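Local coordinates for protein acetylene hydratase (Pelobacter acetylenicus, PDB 2E7Z) that catalyses the hydration of acetylene to acetaldehyde, using a tungsten-bis(molybdopterin guanine dinucleotide) cofactor and one [4Fe-4S] cluster, at residues N468-P473 against N518-P523; V464-W469 against F474-Q479. All coordinates share one frame; numbering follows the deposited sequence.

Contact 1: N468-P473 against N518-P523; sequences NWEGIP and NYRISP
A buried, water-assisted ion pair between Glu470 and Arg520 joins the loop that follows strand 452-455 to the C-terminal end of helix 513-520, in an enzyme of the DMSO reductase family. It is a worked example of how two opposite charges can be matched without full contact. The direct salt bridge is long, Glu470 OE1 standing 3.6 Å from Arg520 NH1, and the carboxylate is turned 45° from the guanidinium plane, so the usual flat, two-pronged pairing is not formed. A water fills in for it: it donates to Glu470 OE1 at 2.7 Å and accepts from Arg520 NH2 at 3.0 Å, lying at the edge of the guanidinium and in its plane.

Both side chains leave their backbones with CG anti to N (chi1 -179° in Glu470, 174° in Arg520) and then bend at chi2. From CG, sent away from the backbone N, Arg520 bends once and runs on extended at chi3 toward the loop, while its helix ends just behind it, Ile521 being the first residue to leave helical angles. Neither charge relies on its mate alone. Arg520 NH1 is hydrogen-bonded to Val332 O, whereas Glu470 OE1 accepts from Ile334 N and OE2 bonds to Ser335 OG, so the 332-335 region fixes both head groups. Such a set of donors would be expected to favour the ionised carboxylate. Past the arginine the chain turns, and Tyr519 O takes two donors from one residue: Ser522 N at 3.0 Å and Ser522 OG, on a lone pair, at 2.6 Å.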
loop_
_atom_site.group_PDB
_atom_site.type_symbol
_atom_site.label_atom_id
_atom_site.label_comp_id
_atom_site.label_asym_id
_atom_site.label_seq_id
_atom_site.Cartn_x
_atom_site.Cartn_y
_atom_site.Cartn_z
ATOM N N ASN A 468 11.984 -2.965 6.030
ATOM C CA ASN A 468 11.972 -1.729 5.259
ATOM C C ASN A 468 10.669 -0.957 5.243
ATOM O O ASN A 468 10.542 0.072 4.573
ATOM C CB ASN A 468 12.510 -2.031 3.889
ATOM C CG ASN A 468 13.979 -2.412 3.974
ATOM O OD1 ASN A 468 14.367 -3.564 3.739
ATOM N ND2 ASN A 468 14.791 -1.459 4.419
ATOM N N TRP A 469 9.732 -1.455 6.052
ATOM C CA TRP A 469 8.633 -0.643 6.547
ATOM C C TRP A 469 8.882 -0.542 8.039
ATOM O O TRP A 469 8.778 -1.540 8.768
ATOM C CB TRP A 469 7.286 -1.315 6.277
ATOM C CG TRP A 469 6.760 -1.160 4.859
ATOM C CD1 TRP A 469 7.080 -0.189 3.955
ATOM C CD2 TRP A 469 5.778 -1.989 4.230
ATOM N NE1 TRP A 469 6.353 -0.366 2.799
ATOM C CE2 TRP A 469 5.555 -1.471 2.940
ATOM C CE3 TRP A 469 5.083 -3.142 4.627
ATOM C CZ2 TRP A 469 4.666 -2.057 2.048
ATOM C CZ3 TRP A 469 4.205 -3.719 3.733
ATOM C CH2 TRP A 469 3.998 -3.179 2.469
ATOM N N GLU A 470 9.252 0.654 8.478
ATOM C CA GLU A 470 9.643 0.835 9.871
ATOM C C GLU A 470 8.438 0.722 10.768
ATOM O O GLU A 470 7.453 1.463 10.620
ATOM C CB GLU A 470 10.370 2.160 10.030
ATOM C CG GLU A 470 10.837 2.425 11.466
ATOM C CD GLU A 470 12.269 2.947 11.564
ATOM O OE1 GLU A 470 13.211 2.146 11.389
ATOM O OE2 GLU A 470 12.470 4.152 11.850
ATOM N N GLY A 471 8.519 -0.231 11.687
ATOM C CA GLY A 471 7.358 -0.600 12.508
ATOM C C GLY A 471 7.286 -2.114 12.602
ATOM O O GLY A 471 7.003 -2.670 13.661
ATOM N N ILE A 472 7.596 -2.808 11.513
ATOM C CA ILE A 472 7.542 -4.267 11.550
ATOM C C ILE A 472 8.542 -4.754 12.606
ATOM O O ILE A 472 9.697 -4.368 12.566
ATOM C CB ILE A 472 7.884 -4.877 10.184
ATOM C CG1 ILE A 472 6.924 -4.378 9.105
ATOM C CG2 ILE A 472 7.832 -6.421 10.254
ATOM C CD1 ILE A 472 7.284 -4.866 7.688
ATOM N N PRO A 473 8.078 -5.552 13.587
ATOM C CA PRO A 473 8.931 -5.915 14.713
ATOM C C PRO A 473 9.883 -7.107 14.474
ATOM O O PRO A 473 10.225 -7.813 15.421
ATOM C CB PRO A 473 7.914 -6.256 15.806
ATOM C CG PRO A 473 6.757 -6.793 15.070
ATOM C CD PRO A 473 6.695 -6.048 13.760
ATOM N N ASN A 518 25.712 -1.975 6.441
ATOM C CA ASN A 518 26.499 -2.184 7.648
ATOM C C ASN A 518 26.211 -1.116 8.674
ATOM O O ASN A 518 26.271 -1.395 9.873
ATOM C CB ASN A 518 27.988 -2.256 7.300
ATOM C CG ASN A 518 28.364 -3.591 6.726
ATOM O OD1 ASN A 518 27.744 -4.594 7.044
ATOM N ND2 ASN A 518 29.387 -3.610 5.877
ATOM N N TYR A 519 25.877 0.087 8.217
ATOM C CA TYR A 519 25.453 1.140 9.153
ATOM C C TYR A 519 24.094 0.821 9.802
ATOM O O TYR A 519 23.932 0.932 11.020
ATOM C CB TYR A 519 25.416 2.510 8.458
ATOM C CG TYR A 519 24.965 3.624 9.405
ATOM C CD1 TYR A 519 25.726 3.992 10.512
ATOM C CD2 TYR A 519 23.749 4.286 9.199
ATOM C CE1 TYR A 519 25.278 4.982 11.381
ATOM C CE2 TYR A 519 23.309 5.290 10.051
ATOM C CZ TYR A 519 24.081 5.628 11.133
ATOM O OH TYR A 519 23.626 6.614 11.987
ATOM N N ARG A 520 23.125 0.385 8.988
ATOM C CA ARG A 520 21.823 0.000 9.514
ATOM C C ARG A 520 21.966 -1.037 10.646
ATOM O O ARG A 520 21.290 -0.933 11.670
ATOM C CB ARG A 520 20.962 -0.514 8.351
ATOM C CG ARG A 520 19.612 -1.106 8.685
ATOM C CD ARG A 520 18.566 -0.033 9.056
ATOM N NE ARG A 520 17.229 -0.656 9.004
ATOM C CZ ARG A 520 16.225 -0.469 9.867
ATOM N NH1 ARG A 520 16.321 0.316 10.954
ATOM N NH2 ARG A 520 15.110 -1.149 9.669
ATOM N N ILE A 521 22.844 -2.035 10.453
ATOM C CA ILE A 521 23.030 -3.074 11.467
ATOM C C ILE A 521 24.140 -2.798 12.470
ATOM O O ILE A 521 24.431 -3.652 13.314
ATOM C CB ILE A 521 23.227 -4.476 10.811
ATOM C CG1 ILE A 521 24.557 -4.526 10.045
ATOM C CG2 ILE A 521 22.032 -4.796 9.948
ATOM C CD1 ILE A 521 24.887 -5.879 9.398
ATOM N N SER A 522 24.735 -1.607 12.402
ATOM C CA SER A 522 25.911 -1.324 13.220
ATOM C C SER A 522 25.723 -1.554 14.734
ATOM O O SER A 522 26.670 -1.998 15.383
ATOM C CB SER A 522 26.477 0.060 12.887
ATOM O OG SER A 522 25.523 1.071 13.124
ATOM N N PRO A 523 24.523 -1.294 15.316
ATOM C CA PRO A 523 24.430 -1.510 16.779
ATOM C C PRO A 523 24.631 -2.979 17.191
ATOM O O PRO A 523 24.939 -3.240 18.355
ATOM C CB PRO A 523 23.023 -1.019 17.112
ATOM C CG PRO A 523 22.656 -0.105 15.986
ATOM C CD PRO A 523 23.262 -0.761 14.776
HETATM O O HOH W 1 13.122 -0.509 11.811
#

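Contact 2: V464-W469 against F474-Q479; sequences VVQPNW and FGNTSQ
Val464 and Ser478 form a single antiparallel bridge, a hydrogen-bonded pair where the loop after strand 452-455 folds back on strand 474-476; the Val464 side chain lies about 4 Å from that of cofactor-binding Arg462. Its backbone bonds, Val464 N to Ser478 O and Ser478 N to Val464 O, are both 3.0 Å, and Val464 CB meets Ser478 CB at 3.8 Å.

Weaker polar contacts follow. Gln466 OE1 accepts a weak bond from Asn476 N (3.3 Å, 144° at the hydrogen) and, also weakly, one from a water shared with Phe474 O. Chi1 of -67° sets CG opposite the carbonyl carbon and lays the extended chain along Asn476, while NE2 reaches Gln113 OE1. Gly475 CA makes a CH...O contact with Gln466 O at 3.5 Å, where a side chain would collide.

In van der Waals contact, Gln466 CG rests 3.3 Å from Asn476 O, and the ring of Pro467, after a cis peptide bond, lies against Phe474 O with CB at 3.5 Å. An alanine in place of Gln466 would probably leave Asn476 N and Gln113 OE1 without this partner and open a gap. Beyond the bridge, then, a weak side-chain bond and a CH...O contact stand in for regular backbone pairing.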
loop_
_atom_site.group_PDB
_atom_site.type_symbol
_atom_site.label_atom_id
_atom_site.label_comp_id
_atom_site.label_asym_id
_atom_site.label_seq_id
_atom_site.Cartn_x
_atom_site.Cartn_y
_atom_site.Cartn_z
ATOM N N VAL A 464 19.475 -7.754 1.255
ATOM C CA VAL A 464 18.559 -6.861 1.976
ATOM C C VAL A 464 18.593 -7.159 3.464
ATOM O O VAL A 464 18.536 -8.319 3.872
ATOM C CB VAL A 464 17.078 -7.031 1.494
ATOM C CG1 VAL A 464 16.146 -6.089 2.272
ATOM C CG2 VAL A 464 16.938 -6.763 0.011
ATOM N N VAL A 465 18.695 -6.096 4.258
ATOM C CA VAL A 465 18.368 -6.174 5.673
ATOM C C VAL A 465 16.982 -5.574 5.854
ATOM O O VAL A 465 16.716 -4.462 5.407
ATOM C CB VAL A 465 19.400 -5.385 6.528
ATOM C CG1 VAL A 465 18.903 -5.157 7.974
ATOM C CG2 VAL A 465 20.739 -6.113 6.536
ATOM N N GLN A 466 16.114 -6.321 6.531
ATOM C CA GLN A 466 14.768 -5.834 6.863
ATOM C C GLN A 466 14.725 -5.411 8.328
ATOM O O GLN A 466 15.634 -5.736 9.090
ATOM C CB GLN A 466 13.757 -6.953 6.633
ATOM C CG GLN A 466 13.638 -7.286 5.155
ATOM C CD GLN A 466 12.435 -8.143 4.829
ATOM O OE1 GLN A 466 12.146 -9.092 5.544
ATOM N NE2 GLN A 466 11.731 -7.815 3.731
ATOM N N PRO A 467 13.646 -4.728 8.758
ATOM C CA PRO A 467 12.462 -4.360 7.967
ATOM C C PRO A 467 12.597 -3.038 7.215
ATOM O O PRO A 467 13.251 -2.112 7.706
ATOM C CB PRO A 467 11.372 -4.237 9.036
ATOM C CG PRO A 467 12.124 -3.717 10.269
ATOM C CD PRO A 467 13.496 -4.398 10.192
ATOM N N ASN A 468 11.984 -2.965 6.030
ATOM C CA ASN A 468 11.972 -1.729 5.259
ATOM C C ASN A 468 10.669 -0.957 5.243
ATOM O O ASN A 468 10.542 0.072 4.573
ATOM C CB ASN A 468 12.510 -2.031 3.889
ATOM C CG ASN A 468 13.979 -2.412 3.974
ATOM O OD1 ASN A 468 14.367 -3.564 3.739
ATOM N ND2 ASN A 468 14.791 -1.459 4.419
ATOM N N TRP A 469 9.732 -1.455 6.052
ATOM C CA TRP A 469 8.633 -0.643 6.547
ATOM C C TRP A 469 8.882 -0.542 8.039
ATOM O O TRP A 469 8.778 -1.540 8.768
ATOM C CB TRP A 469 7.286 -1.315 6.277
ATOM C CG TRP A 469 6.760 -1.160 4.859
ATOM C CD1 TRP A 469 7.080 -0.189 3.955
ATOM C CD2 TRP A 469 5.778 -1.989 4.230
ATOM N NE1 TRP A 469 6.353 -0.366 2.799
ATOM C CE2 TRP A 469 5.555 -1.471 2.940
ATOM C CE3 TRP A 469 5.083 -3.142 4.627
ATOM C CZ2 TRP A 469 4.666 -2.057 2.048
ATOM C CZ3 TRP A 469 4.205 -3.719 3.733
ATOM C CH2 TRP A 469 3.998 -3.179 2.469
ATOM N N PHE A 474 10.294 -7.332 13.231
ATOM C CA PHE A 474 11.321 -8.316 12.931
ATOM C C PHE A 474 11.886 -7.977 11.578
ATOM O O PHE A 474 11.281 -7.220 10.806
ATOM C CB PHE A 474 10.733 -9.735 12.884
ATOM C CG PHE A 474 9.737 -9.936 11.779
ATOM C CD1 PHE A 474 8.396 -9.632 11.973
ATOM C CD2 PHE A 474 10.133 -10.431 10.540
ATOM C CE1 PHE A 474 7.484 -9.812 10.947
ATOM C CE2 PHE A 474 9.222 -10.597 9.505
ATOM C CZ PHE A 474 7.888 -10.285 9.717
ATOM N N GLY A 475 13.037 -8.563 11.281
ATOM C CA GLY A 475 13.581 -8.481 9.924
ATOM C C GLY A 475 14.049 -9.842 9.469
ATOM O O GLY A 475 14.682 -10.562 10.242
ATOM N N ASN A 476 13.713 -10.200 8.232
ATOM C CA ASN A 476 14.331 -11.348 7.551
ATOM C C ASN A 476 15.494 -10.905 6.679
ATOM O O ASN A 476 15.384 -9.941 5.931
ATOM C CB ASN A 476 13.304 -12.082 6.677
ATOM C CG ASN A 476 12.226 -12.776 7.499
ATOM O OD1 ASN A 476 11.040 -12.731 7.168
ATOM N ND2 ASN A 476 12.632 -13.382 8.592
ATOM N N THR A 477 16.606 -11.619 6.766
ATOM C CA THR A 477 17.716 -11.362 5.853
ATOM C C THR A 477 17.460 -11.954 4.463
ATOM O O THR A 477 16.811 -12.990 4.331
ATOM C CB THR A 477 19.024 -11.931 6.435
ATOM O OG1 THR A 477 18.832 -13.333 6.700
ATOM C CG2 THR A 477 19.388 -11.216 7.729
ATOM N N SER A 478 17.984 -11.268 3.452
ATOM C CA SER A 478 17.934 -11.717 2.079
ATOM C C SER A 478 19.333 -11.750 1.496
ATOM O O SER A 478 20.012 -10.731 1.454
ATOM C CB SER A 478 17.068 -10.774 1.258
ATOM O OG SER A 478 16.818 -11.367 0.005
ATOM N N GLN A 479 19.765 -12.917 1.032
ATOM C CA GLN A 479 21.066 -13.024 0.389
ATOM C C GLN A 479 20.994 -12.634 -1.063
ATOM O O GLN A 479 19.967 -12.881 -1.731
ATOM C CB GLN A 479 21.584 -14.450 0.537
ATOM C CG GLN A 479 21.765 -14.889 1.987
ATOM C CD GLN A 479 22.433 -16.234 2.052
ATOM O OE1 GLN A 479 21.847 -17.250 1.686
ATOM N NE2 GLN A 479 23.692 -16.236 2.445
HETATM O O HOH W 2 10.362 -7.383 7.883
#

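From the N terminus, residues 464-469 come first, and contact 2 closes a tight loop with 474-479, leaving four residues between its segments. Residues 468-473 share Asn468 and Trp469 with the first of these and run on through the turn; contact 1 then closes a much wider loop, 44 residues long, at 518-523. Since 474-479 falls between the segments of contact 1, the two closures interlock rather than nest. Their centres are about 8 Å apart, and a weak hydrogen bond from Arg520 NH2 to Pro467 O connects them, with Ile521 CG2 packed on Val465 CG1. Together they tie helix 513-520 and strand 474-476, itself paired with strand 536-538, to one loop.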